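Local coordinates for protein superoxide dismutase [Cu-Zn] (Bacteroidetes bacterium GWA2_30_7, PDB 7B4O) that probably catalyses, when loaded with copper and zinc, the dismutation of superoxide to dioxygen and hydrogen peroxide, and carries zinc in both metal sites here, at residues T6-C11 and V24-K29; V37-G42 and K100-Y105; G56-S61 and C146-I151; G68-E73 and R85-L90; I124-E129 and G138-R143. One frame throughout, in Å; residues are numbered along the deposited sequence.

Contact 1 (T6-C11 and V24-K29); sequences TQKAVC and VITFTK
Strands 8-11 and 24-29 run antiparallel, at 170° with axes 4.7 Å apart, as the two arms of a beta hairpin in the Greek-key barrel of the Cu,Zn superoxide dismutases. A9 with F27 and C11 with I25 are hydrogen-bonded pairs; K8 with T28 and V10 with T26 are non-hydrogen-bonded ones. The F27 N-H meets A9 O at 2.9 Å from above the carbonyl plane, whereas A9 N reaches F27 O within the plane of the F27 carbonyl, at 2.8 Å.

A9, C11, I25 and F27 share the face turned to the barrel interior, where small and apolar groups suit the closed core. F27 carries its ring beside its own backbone N (chi1 -55°), so that CD1 comes alongside A9 CB at 4.0 Å, with C11 CB at the ring edge. The methyl of A9 is small enough to leave room for this ring, which also packs on M123 and F112. K8, V10, T26 and T28 form the other face: K8 stretches its chain alongside T28, its CG 4.2 Å from T28 OG1. Beyond the last pair, K29 sends its NZ to G33 O, while its backbone N donates almost straight (176°) to Q7 O at 2.9 Å.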
# COMPACT_ATOMS: atom_id res chain seq x y z
N THR A 6 4.46 -14.81 -5.12
CA THR A 6 4.15 -13.47 -5.71
C THR A 6 5.01 -13.26 -6.96
O THR A 6 6.25 -13.40 -6.86
CB THR A 6 4.38 -12.36 -4.67
OG1 THR A 6 3.55 -12.65 -3.55
CG2 THR A 6 4.09 -10.99 -5.23
N GLN A 7 4.37 -12.98 -8.10
CA GLN A 7 5.02 -12.73 -9.41
C GLN A 7 4.88 -11.26 -9.79
O GLN A 7 5.56 -10.83 -10.74
CB GLN A 7 4.34 -13.55 -10.52
CG GLN A 7 4.42 -15.06 -10.32
CD GLN A 7 5.84 -15.55 -10.25
OE1 GLN A 7 6.27 -16.10 -9.23
NE2 GLN A 7 6.60 -15.32 -11.31
N LYS A 8 4.01 -10.52 -9.11
CA LYS A 8 3.65 -9.14 -9.50
C LYS A 8 3.38 -8.32 -8.25
O LYS A 8 2.71 -8.82 -7.32
CB LYS A 8 2.44 -9.14 -10.43
CG LYS A 8 1.99 -7.77 -10.91
CD LYS A 8 0.91 -7.85 -11.95
CE LYS A 8 0.26 -6.51 -12.20
NZ LYS A 8 -0.88 -6.62 -13.15
N ALA A 9 3.87 -7.09 -8.23
CA ALA A 9 3.55 -6.12 -7.18
C ALA A 9 3.03 -4.86 -7.85
O ALA A 9 3.43 -4.57 -8.99
CB ALA A 9 4.74 -5.83 -6.30
N VAL A 10 2.14 -4.17 -7.16
CA VAL A 10 1.47 -2.97 -7.71
C VAL A 10 1.55 -1.87 -6.66
O VAL A 10 1.31 -2.14 -5.48
CB VAL A 10 0.01 -3.28 -8.10
CG1 VAL A 10 -0.66 -2.03 -8.65
CG2 VAL A 10 -0.07 -4.42 -9.10
N CYS A 11 1.81 -0.66 -7.11
CA CYS A 11 1.86 0.53 -6.23
C CYS A 11 1.13 1.67 -6.90
O CYS A 11 1.55 2.11 -7.99
CB CYS A 11 3.30 0.93 -5.96
SG CYS A 11 3.40 2.33 -4.83
N VAL A 24 0.65 4.88 -11.38
CA VAL A 24 0.71 3.43 -11.05
C VAL A 24 2.10 2.92 -11.43
O VAL A 24 2.60 3.24 -12.53
CB VAL A 24 -0.40 2.63 -11.76
CG1 VAL A 24 -0.34 1.16 -11.40
CG2 VAL A 24 -1.78 3.21 -11.47
N ILE A 25 2.66 2.13 -10.52
CA ILE A 25 3.95 1.43 -10.73
C ILE A 25 3.68 -0.07 -10.59
O ILE A 25 3.02 -0.46 -9.62
CB ILE A 25 5.00 1.93 -9.73
CG1 ILE A 25 5.15 3.45 -9.79
CG2 ILE A 25 6.33 1.21 -9.97
CD1 ILE A 25 5.45 4.06 -8.47
N THR A 26 4.15 -0.85 -11.54
CA THR A 26 4.07 -2.33 -11.46
C THR A 26 5.48 -2.90 -11.46
O THR A 26 6.39 -2.34 -12.10
CB THR A 26 3.21 -2.92 -12.57
OG1 THR A 26 3.88 -2.72 -13.80
CG2 THR A 26 1.82 -2.34 -12.57
N PHE A 27 5.61 -4.02 -10.76
CA PHE A 27 6.84 -4.81 -10.65
C PHE A 27 6.47 -6.22 -11.09
O PHE A 27 5.61 -6.81 -10.43
CB PHE A 27 7.36 -4.79 -9.21
CG PHE A 27 7.58 -3.42 -8.63
CD1 PHE A 27 6.56 -2.73 -8.01
CD2 PHE A 27 8.84 -2.84 -8.67
CE1 PHE A 27 6.78 -1.47 -7.48
CE2 PHE A 27 9.06 -1.60 -8.11
CZ PHE A 27 8.04 -0.91 -7.50
N THR A 28 7.09 -6.74 -12.14
CA THR A 28 6.74 -8.07 -12.69
C THR A 28 8.02 -8.91 -12.76
O THR A 28 9.00 -8.43 -13.35
CB THR A 28 6.02 -7.93 -14.03
OG1 THR A 28 4.91 -7.05 -13.84
CG2 THR A 28 5.53 -9.26 -14.56
N LYS A 29 7.99 -10.11 -12.18
CA LYS A 29 9.12 -11.06 -12.29
C LYS A 29 9.34 -11.33 -13.78
O LYS A 29 8.35 -11.58 -14.47
CB LYS A 29 8.86 -12.34 -11.50
CG LYS A 29 10.08 -13.20 -11.25
CD LYS A 29 11.05 -12.61 -10.24
CE LYS A 29 12.40 -13.30 -10.23
NZ LYS A 29 13.21 -12.95 -11.43

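Contact 2 (V37-G42 and K100-Y105); sequences VADLNG and KAHLEY. With ZN (zinc ion), chain G.
The imidazole of H102 is gripped at its edge, near its own plane, from two sides: ND1 donates to D39 OD1 at 2.8 Å, and NE2 binds a zinc ion at 2.0 Å. The D39 carboxylate is turned only 28° from the ring, yet ND1 reaches OD1 from above the carboxylate plane. This His-carboxylate bond fixes the ring rotation and would probably make the imidazole a stronger zinc ligand. E104, its chain extended, is the other ligand from this chain, with OE2 at 2.2 Å from the zinc; beside it lies V37, whose CG2 touches E104 CG at 4.0 Å. These polar groups suit the solvent-facing side of the sheet.

At the strand end K100 bends at its last two torsions, bringing NZ back to an in-plane lone pair of N41 OD1, 3.2 Å away. An alanine in place of N41 would remove that acceptor and would probably leave the lysine end less well held.

On the other face A38 and L40 stand beside L103 and A101, with L40 CB 4.2 Å from A101 CB. Four backbone bonds join the strands, L40 N to A101 O at 2.8 Å being the straightest (174°). Strand 33-41 thus lies between 22-30 and the outermost strand 101-107, and its apolar face rests on I93 of strand 89-95 and F50 of strand 46-53.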
# COMPACT_ATOMS: atom_id res chain seq x y z
N VAL A 37 7.73 -0.88 -14.21
CA VAL A 37 7.00 -0.02 -15.17
C VAL A 37 6.25 1.04 -14.36
O VAL A 37 5.39 0.68 -13.55
CB VAL A 37 6.02 -0.81 -16.05
CG1 VAL A 37 5.27 0.13 -16.99
CG2 VAL A 37 6.74 -1.89 -16.84
N ALA A 38 6.55 2.31 -14.62
CA ALA A 38 5.92 3.44 -13.92
C ALA A 38 5.23 4.32 -14.96
O ALA A 38 5.84 4.63 -16.00
CB ALA A 38 6.92 4.22 -13.13
N ASP A 39 4.00 4.71 -14.66
CA ASP A 39 3.21 5.66 -15.48
C ASP A 39 2.62 6.68 -14.52
O ASP A 39 1.65 6.33 -13.81
CB ASP A 39 2.16 4.93 -16.30
CG ASP A 39 2.81 4.10 -17.38
OD1 ASP A 39 3.33 4.70 -18.34
OD2 ASP A 39 2.83 2.88 -17.22
N LEU A 40 3.22 7.87 -14.48
CA LEU A 40 2.82 8.94 -13.53
C LEU A 40 2.37 10.17 -14.31
O LEU A 40 2.73 10.34 -15.49
CB LEU A 40 4.00 9.31 -12.63
CG LEU A 40 4.80 8.15 -12.03
CD1 LEU A 40 5.87 8.70 -11.09
CD2 LEU A 40 3.93 7.13 -11.30
N ASN A 41 1.62 11.02 -13.64
CA ASN A 41 1.16 12.32 -14.18
C ASN A 41 1.27 13.39 -13.10
O ASN A 41 1.42 13.06 -11.91
CB ASN A 41 -0.27 12.21 -14.69
CG ASN A 41 -0.41 11.24 -15.84
OD1 ASN A 41 -0.06 11.55 -16.97
ND2 ASN A 41 -0.88 10.03 -15.55
N GLY A 42 1.20 14.65 -13.51
CA GLY A 42 1.16 15.80 -12.59
C GLY A 42 2.53 16.20 -12.09
O GLY A 42 2.58 17.00 -11.13
N LYS A 100 3.72 14.19 -17.77
CA LYS A 100 3.57 12.72 -17.91
C LYS A 100 4.95 12.07 -17.83
O LYS A 100 5.88 12.54 -18.50
CB LYS A 100 2.89 12.35 -19.23
CG LYS A 100 2.66 10.86 -19.44
CD LYS A 100 1.86 10.58 -20.70
CE LYS A 100 0.37 10.81 -20.52
NZ LYS A 100 -0.26 9.77 -19.67
N ALA A 101 5.05 11.01 -17.05
CA ALA A 101 6.33 10.32 -16.79
C ALA A 101 6.13 8.83 -16.99
O ALA A 101 5.25 8.24 -16.35
CB ALA A 101 6.82 10.66 -15.41
N HIS A 102 6.97 8.25 -17.84
CA HIS A 102 7.04 6.80 -18.11
C HIS A 102 8.45 6.32 -17.79
O HIS A 102 9.42 6.96 -18.23
CB HIS A 102 6.61 6.50 -19.54
CG HIS A 102 6.72 5.07 -19.92
ND1 HIS A 102 5.83 4.09 -19.49
CD2 HIS A 102 7.61 4.43 -20.71
CE1 HIS A 102 6.18 2.93 -20.00
NE2 HIS A 102 7.26 3.12 -20.75
N LEU A 103 8.54 5.21 -17.09
CA LEU A 103 9.84 4.54 -16.85
C LEU A 103 9.63 3.04 -16.97
O LEU A 103 8.62 2.53 -16.48
CB LEU A 103 10.37 4.91 -15.46
CG LEU A 103 11.64 4.18 -15.01
CD1 LEU A 103 12.81 4.51 -15.93
CD2 LEU A 103 11.97 4.52 -13.58
N GLU A 104 10.57 2.38 -17.65
CA GLU A 104 10.63 0.91 -17.76
C GLU A 104 12.10 0.51 -17.66
O GLU A 104 12.90 1.02 -18.44
CB GLU A 104 10.01 0.50 -19.10
CG GLU A 104 9.80 -0.96 -19.30
CD GLU A 104 9.15 -1.19 -20.66
OE1 GLU A 104 9.47 -2.24 -21.24
OE2 GLU A 104 8.35 -0.31 -21.14
N TYR A 105 12.43 -0.38 -16.74
CA TYR A 105 13.79 -0.97 -16.70
C TYR A 105 13.71 -2.28 -15.92
O TYR A 105 12.71 -2.53 -15.22
CB TYR A 105 14.82 0.02 -16.13
CG TYR A 105 14.89 0.04 -14.63
CD1 TYR A 105 13.96 0.72 -13.87
CD2 TYR A 105 15.89 -0.66 -13.96
CE1 TYR A 105 14.02 0.72 -12.49
CE2 TYR A 105 15.97 -0.67 -12.58
CZ TYR A 105 15.03 0.03 -11.84
OH TYR A 105 15.08 0.03 -10.48
ZN ZN G . 8.07 1.74 -21.96
O HOH W 1 1.49 8.32 -17.29

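Contact 3 (G56-S61 and C146-I151); sequences GDCSAS and CGVIGI
A disulfide joins C58, in the long loop that follows strand 46-53, to C146 on strand 143-151, with SG to SG at 2.1 Å. The two half-cystines adopt different conformations. C58 sets SG beside its backbone N, anti to the carbonyl carbon (chi1 -65°), whereas C146 holds SG anti to its own N (chi1 -173°), reaching out from the strand. The torsion about the S-S bond is -75°, a left-handed twist close to the relaxed right angle, so the crosslink closes without evident strain. No hydrogen bond runs between the two segments; the covalent link and the van der Waals contacts beside it do the work.

V148 supplies those contacts. Its CG1 lies anti to the backbone N, leaving CG2 on the N side, where it rests 3.4 Å from G56 O and 4.1 Å from C58 SG. Glycine suits position 56, since a CB there would come within about 3.2 Å of V148 CG1.

D57 turns away from the strand and folds its carboxylate back on the loop. Its OD1 accepts from S59 N at 3.0 Å, closing an Asx turn, and through its syn lone pair also from S59 OG at 2.6 Å. Two donors thus hold one carboxylate oxygen and shape the chain around C58. Just outside, V10 and Y14 of the second subunit pack on D57 and C58, and V148 meets its own counterpart there. A loop tied to a barrel strand by a disulfide at the dimer interface is characteristic of the Cu,Zn superoxide dismutases.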
# COMPACT_ATOMS: atom_id res chain seq x y z
N GLY A 56 6.00 1.41 4.65
CA GLY A 56 4.78 1.54 3.85
C GLY A 56 3.76 2.38 4.59
O GLY A 56 2.64 1.89 4.87
N ASP A 57 4.12 3.61 4.91
CA ASP A 57 3.32 4.52 5.77
C ASP A 57 3.25 5.86 5.05
O ASP A 57 4.22 6.64 5.12
CB ASP A 57 3.89 4.62 7.18
CG ASP A 57 3.06 5.51 8.10
OD1 ASP A 57 2.19 6.23 7.57
OD2 ASP A 57 3.32 5.49 9.31
N CYS A 58 2.15 6.10 4.34
CA CYS A 58 1.93 7.35 3.56
C CYS A 58 1.00 8.29 4.33
O CYS A 58 0.41 9.18 3.70
CB CYS A 58 1.39 7.03 2.18
SG CYS A 58 2.55 6.11 1.13
N SER A 59 0.92 8.16 5.66
CA SER A 59 -0.03 8.95 6.49
C SER A 59 0.43 10.41 6.66
O SER A 59 -0.43 11.25 6.87
CB SER A 59 -0.28 8.28 7.81
OG SER A 59 0.90 8.22 8.58
N ALA A 60 1.72 10.71 6.60
CA ALA A 60 2.22 12.08 6.87
C ALA A 60 1.86 13.03 5.72
O ALA A 60 1.94 12.61 4.55
CB ALA A 60 3.70 12.09 7.11
N SER A 61 1.56 14.29 6.05
CA SER A 61 1.25 15.37 5.09
C SER A 61 2.36 15.52 4.03
O SER A 61 2.07 15.92 2.89
CB SER A 61 1.02 16.68 5.82
OG SER A 61 2.18 17.10 6.54
N CYS A 146 3.57 9.44 -2.60
CA CYS A 146 3.83 8.27 -1.73
C CYS A 146 2.82 7.20 -2.12
O CYS A 146 1.62 7.52 -2.33
CB CYS A 146 3.70 8.64 -0.26
SG CYS A 146 4.19 7.35 0.91
N GLY A 147 3.25 5.95 -2.15
CA GLY A 147 2.31 4.83 -2.22
C GLY A 147 2.90 3.59 -1.60
O GLY A 147 4.11 3.57 -1.41
N VAL A 148 2.07 2.62 -1.29
CA VAL A 148 2.50 1.35 -0.67
C VAL A 148 2.48 0.25 -1.72
O VAL A 148 1.54 0.16 -2.51
CB VAL A 148 1.66 1.01 0.57
CG1 VAL A 148 2.06 -0.33 1.18
CG2 VAL A 148 1.75 2.13 1.60
N ILE A 149 3.52 -0.56 -1.73
CA ILE A 149 3.69 -1.67 -2.71
C ILE A 149 2.93 -2.89 -2.22
O ILE A 149 3.23 -3.42 -1.13
CB ILE A 149 5.19 -1.96 -2.91
CG1 ILE A 149 5.94 -0.71 -3.36
CG2 ILE A 149 5.38 -3.12 -3.89
CD1 ILE A 149 7.46 -0.84 -3.28
N GLY A 150 1.95 -3.33 -3.02
CA GLY A 150 1.09 -4.46 -2.67
C GLY A 150 1.29 -5.66 -3.58
O GLY A 150 1.90 -5.53 -4.66
N ILE A 151 0.72 -6.78 -3.15
CA ILE A 151 0.75 -8.06 -3.89
C ILE A 151 -0.27 -8.00 -5.03
O ILE A 151 -1.46 -7.76 -4.74
CB ILE A 151 0.49 -9.22 -2.92
CG1 ILE A 151 1.62 -9.32 -1.89
CG2 ILE A 151 0.27 -10.52 -3.66
CD1 ILE A 151 1.31 -10.22 -0.73

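Contact 4 (G68-E73 and R85-L90); sequences GHFNPE and RHIGDL. With ZN (zinc ion), chain F.
This contact builds most of the zinc site of the Cu,Zn superoxide dismutase fold, with a histidine that also belongs to the neighbouring metal site. H69 ND1 binds the zinc at 2.1 Å, H86 ND1 at 2.0 Å and D89 OD1 at 1.9 Å; H77 supplies the fourth ligand. The H69 and H86 rings meet rim to rim with their planes at 86°, as both turn ND1 to the same ion. On its far side H69 points NE2 at the second zinc, a long 2.7 Å away.

A turn and its hydrogen bonds position these ligands. H86 begins a type I turn ending at D89, whose OD2 accepts the H86 N-H from above the carboxylate plane, leaving OD1 to the metal. R85 lays its guanidinium along the turn, with NE to H86 O and NH2 to I87 O both in its plane. G88 N donates to F70 O at 3.0 Å; a side chain on G88 would crowd F70 N, so glycine fits.

Next to the site lies an apolar cluster. P72 CD sits over the centre of the F70 ring on one face, and I87 brings CG2 to 3.7 Å from F70 CD2 and CG1 to 3.6 Å from P72 CG. N71 OD1 accepts a hydrogen bond from a water 2.8 Å off, and another from K75 N; the water in turn accepts from E73 N and I87 N. An alanine at N71 would remove this acceptor and would probably loosen the water bridge between the segments. Three histidines and one aspartate, one histidine shared, are the signature of the family's zinc site.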
# COMPACT_ATOMS: atom_id res chain seq x y z
N GLY A 68 13.39 6.47 5.62
CA GLY A 68 14.54 6.59 4.71
C GLY A 68 14.49 5.55 3.60
O GLY A 68 13.45 4.89 3.44
N HIS A 69 15.57 5.43 2.85
CA HIS A 69 15.64 4.48 1.71
C HIS A 69 15.55 3.05 2.24
O HIS A 69 16.12 2.75 3.31
CB HIS A 69 16.88 4.73 0.85
CG HIS A 69 16.77 6.01 0.11
ND1 HIS A 69 17.64 6.37 -0.89
CD2 HIS A 69 15.81 6.97 0.18
CE1 HIS A 69 17.24 7.53 -1.40
NE2 HIS A 69 16.13 7.92 -0.74
N PHE A 70 14.86 2.19 1.51
CA PHE A 70 14.83 0.76 1.84
C PHE A 70 16.24 0.21 1.61
O PHE A 70 16.75 0.19 0.46
CB PHE A 70 13.77 0.04 1.02
CG PHE A 70 13.67 -1.43 1.32
CD1 PHE A 70 13.57 -1.87 2.63
CD2 PHE A 70 13.66 -2.37 0.30
CE1 PHE A 70 13.45 -3.23 2.91
CE2 PHE A 70 13.57 -3.72 0.59
CZ PHE A 70 13.46 -4.14 1.89
N ASN A 71 16.88 -0.20 2.71
CA ASN A 71 18.34 -0.48 2.72
C ASN A 71 18.62 -1.65 3.64
O ASN A 71 19.42 -1.54 4.57
CB ASN A 71 19.11 0.78 3.12
CG ASN A 71 20.61 0.61 3.00
OD1 ASN A 71 21.09 -0.24 2.24
ND2 ASN A 71 21.33 1.43 3.73
N PRO A 72 18.03 -2.83 3.38
CA PRO A 72 18.24 -3.98 4.27
C PRO A 72 19.69 -4.48 4.26
O PRO A 72 20.08 -5.13 5.23
CB PRO A 72 17.26 -5.02 3.71
CG PRO A 72 17.14 -4.67 2.25
CD PRO A 72 17.16 -3.15 2.24
N GLU A 73 20.47 -4.17 3.22
CA GLU A 73 21.90 -4.60 3.13
C GLU A 73 22.82 -3.60 3.83
O GLU A 73 24.00 -3.89 3.93
CB GLU A 73 22.29 -4.84 1.68
CG GLU A 73 21.63 -6.09 1.11
CD GLU A 73 22.14 -7.40 1.71
OE1 GLU A 73 23.37 -7.54 1.82
OE2 GLU A 73 21.31 -8.27 2.09
N ARG A 85 24.58 0.33 -3.86
CA ARG A 85 23.25 0.96 -3.88
C ARG A 85 22.38 0.38 -2.77
O ARG A 85 22.63 -0.74 -2.31
CB ARG A 85 22.56 0.78 -5.24
CG ARG A 85 22.23 -0.66 -5.59
CD ARG A 85 21.32 -0.76 -6.79
NE ARG A 85 19.90 -0.87 -6.41
CZ ARG A 85 18.95 -1.34 -7.19
NH1 ARG A 85 19.22 -1.71 -8.43
NH2 ARG A 85 17.72 -1.45 -6.73
N HIS A 86 21.37 1.14 -2.38
CA HIS A 86 20.24 0.66 -1.56
C HIS A 86 19.34 -0.19 -2.46
O HIS A 86 19.25 0.10 -3.66
CB HIS A 86 19.44 1.86 -1.02
CG HIS A 86 20.24 2.79 -0.19
ND1 HIS A 86 20.03 4.15 -0.18
CD2 HIS A 86 21.25 2.57 0.67
CE1 HIS A 86 20.86 4.70 0.68
NE2 HIS A 86 21.62 3.77 1.20
N ILE A 87 18.70 -1.21 -1.90
CA ILE A 87 17.65 -1.96 -2.65
C ILE A 87 16.67 -0.93 -3.23
O ILE A 87 16.26 -1.09 -4.39
CB ILE A 87 16.95 -3.00 -1.77
CG1 ILE A 87 17.90 -4.09 -1.27
CG2 ILE A 87 15.77 -3.60 -2.53
CD1 ILE A 87 18.67 -4.81 -2.36
N GLY A 88 16.35 0.12 -2.48
CA GLY A 88 15.33 1.09 -2.90
C GLY A 88 15.80 2.09 -3.95
O GLY A 88 15.00 2.99 -4.29
N ASP A 89 17.04 2.03 -4.43
CA ASP A 89 17.60 3.05 -5.34
C ASP A 89 17.20 2.76 -6.79
O ASP A 89 17.96 2.12 -7.51
CB ASP A 89 19.11 3.17 -5.17
CG ASP A 89 19.50 3.79 -3.85
OD1 ASP A 89 18.60 4.37 -3.16
OD2 ASP A 89 20.70 3.68 -3.50
N LEU A 90 16.01 3.23 -7.19
CA LEU A 90 15.48 3.00 -8.55
C LEU A 90 15.75 4.22 -9.44
O LEU A 90 15.19 4.26 -10.54
CB LEU A 90 13.98 2.67 -8.49
CG LEU A 90 13.55 1.63 -7.46
CD1 LEU A 90 12.11 1.21 -7.73
CD2 LEU A 90 14.44 0.39 -7.43
ZN ZN F . 19.26 5.33 -1.63
O HOH W 2 20.10 -2.37 0.73

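Contact 5 (I124-E129 and G138-R143); sequences IVHKNE and GNAGAR. With ZN (zinc ion), chain E.
H126 belongs to the metal site that takes copper in this enzyme family and holds zinc here, and this contact secures its ring. NE2 binds the ion at 1.9 Å; H51 and H53 are further ligands of the same ion. At the opposite nitrogen, ND1 donates to G141 O at 2.9 Å, close to the ring plane but from above the carbonyl plane, and weakly to A142 O as well. This second-shell grip sets the ring's rotation and shows that ND1 carries the proton, leaving NE2 for the metal. The two faces are covered from opposite sides: A140 CB makes a CH-pi contact, 3.9 Å from the ring centroid and 30° off the normal, while I124 CG2 lies over the other face, offset toward the rim. Both offer plain hydrocarbon, which suits a buried imidazole.

R143 leaves its backbone with CG beside N (chi1 -55°) and runs extended, its CG 3.7 Å from I124 CG2. Its NH1 is held by G63 O and G67 O; such an arginine beside the metal probably guides superoxide, as in relatives.

Two bonds carry the backbones past the strand end: K127 N to A142 O at 2.8 Å and N128 N to A140 O at 2.9 Å. G141 turns between them with positive phi, easy for a residue without CB. Farther out a water donates to E129 O at 2.7 Å and to N139 O. Strand 122-126 thus lies between 46-53, where the backbones of I124 and H126 hydrogen-bond to those of H51 and G49, and 143-151, which begins at R143.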
# COMPACT_ATOMS: atom_id res chain seq x y z
N ILE A 124 8.38 6.46 -3.07
CA ILE A 124 8.43 7.93 -2.91
C ILE A 124 8.95 8.51 -4.21
O ILE A 124 9.96 8.05 -4.72
CB ILE A 124 9.30 8.34 -1.71
CG1 ILE A 124 8.69 7.92 -0.38
CG2 ILE A 124 9.56 9.84 -1.74
CD1 ILE A 124 7.39 8.67 -0.02
N VAL A 125 8.23 9.51 -4.73
CA VAL A 125 8.72 10.33 -5.86
C VAL A 125 9.14 11.67 -5.26
O VAL A 125 8.43 12.20 -4.41
CB VAL A 125 7.68 10.47 -6.98
CG1 VAL A 125 8.23 11.28 -8.14
CG2 VAL A 125 7.20 9.10 -7.44
N HIS A 126 10.29 12.16 -5.68
CA HIS A 126 10.90 13.39 -5.13
C HIS A 126 10.70 14.59 -6.06
O HIS A 126 10.46 14.42 -7.26
CB HIS A 126 12.38 13.16 -4.84
CG HIS A 126 12.63 12.28 -3.66
ND1 HIS A 126 12.66 12.78 -2.38
CD2 HIS A 126 12.88 10.94 -3.56
CE1 HIS A 126 12.91 11.78 -1.53
NE2 HIS A 126 13.06 10.64 -2.23
N LYS A 127 10.81 15.77 -5.49
CA LYS A 127 10.66 17.06 -6.21
C LYS A 127 11.82 17.22 -7.20
O LYS A 127 11.58 17.68 -8.32
CB LYS A 127 10.61 18.21 -5.21
CG LYS A 127 10.46 19.58 -5.86
CD LYS A 127 10.40 20.72 -4.89
CE LYS A 127 10.51 22.07 -5.58
NZ LYS A 127 9.78 22.11 -6.87
N ASN A 128 13.04 16.87 -6.78
CA ASN A 128 14.25 17.11 -7.58
C ASN A 128 14.89 15.78 -8.00
O ASN A 128 14.44 14.70 -7.59
CB ASN A 128 15.24 17.98 -6.81
CG ASN A 128 14.62 19.31 -6.44
OD1 ASN A 128 13.88 19.92 -7.23
ND2 ASN A 128 14.86 19.74 -5.21
N GLU A 129 15.90 15.90 -8.85
CA GLU A 129 16.66 14.78 -9.40
C GLU A 129 17.49 14.14 -8.27
O GLU A 129 18.05 14.85 -7.42
CB GLU A 129 17.53 15.32 -10.53
CG GLU A 129 18.43 14.29 -11.18
CD GLU A 129 19.20 14.86 -12.37
OE1 GLU A 129 18.90 15.99 -12.81
OE2 GLU A 129 20.12 14.18 -12.84
N GLY A 138 20.90 11.03 -2.16
CA GLY A 138 21.00 11.59 -3.53
C GLY A 138 20.47 13.02 -3.65
O GLY A 138 20.39 13.52 -4.79
N ASN A 139 20.14 13.66 -2.53
CA ASN A 139 19.76 15.09 -2.46
C ASN A 139 18.58 15.40 -3.39
O ASN A 139 18.58 16.45 -4.06
CB ASN A 139 20.98 15.96 -2.82
CG ASN A 139 20.79 17.42 -2.46
OD1 ASN A 139 20.16 17.75 -1.46
ND2 ASN A 139 21.34 18.30 -3.28
N ALA A 140 17.56 14.54 -3.39
CA ALA A 140 16.40 14.65 -4.30
C ALA A 140 15.34 15.58 -3.71
O ALA A 140 14.31 15.80 -4.38
CB ALA A 140 15.85 13.28 -4.61
N GLY A 141 15.53 16.09 -2.50
CA GLY A 141 14.64 17.09 -1.92
C GLY A 141 13.30 16.50 -1.50
O GLY A 141 13.24 15.32 -1.12
N ALA A 142 12.25 17.32 -1.58
CA ALA A 142 10.95 17.04 -0.95
C ALA A 142 10.29 15.82 -1.60
O ALA A 142 10.65 15.41 -2.73
CB ALA A 142 10.07 18.25 -1.04
N ARG A 143 9.33 15.26 -0.88
CA ARG A 143 8.55 14.08 -1.33
C ARG A 143 7.25 14.60 -1.93
O ARG A 143 6.50 15.28 -1.20
CB ARG A 143 8.32 13.17 -0.13
CG ARG A 143 9.61 12.77 0.56
CD ARG A 143 9.41 11.96 1.83
NE ARG A 143 10.74 11.71 2.39
CZ ARG A 143 11.06 10.69 3.17
NH1 ARG A 143 10.16 9.80 3.55
NH2 ARG A 143 12.31 10.58 3.58
ZN ZN E . 13.83 8.97 -1.59
O HOH W 3 19.69 16.94 -6.94

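All five contacts reach one antiparallel sheet, but their chemistry follows their place in it. Contacts 1 and 2 are strand pairings built on regular backbone bonds, partly buried, and share a seam: T26 N lies 2.8 Å from V37 O. Contact 2, at the edge, holds a surface zinc, whereas contact 1 turns one face to the core. Contacts 3 and 4 are the buried ones; they join loop to strand or turn, by disulfide in one and by metal in the other. Contact 5 mixes a buried histidine with exposed loop residues; its I124 CD1 packs 3.6 Å from C146 SG of contact 3. H69 of contact 4 and H126 of contact 5 belong to the same metal site.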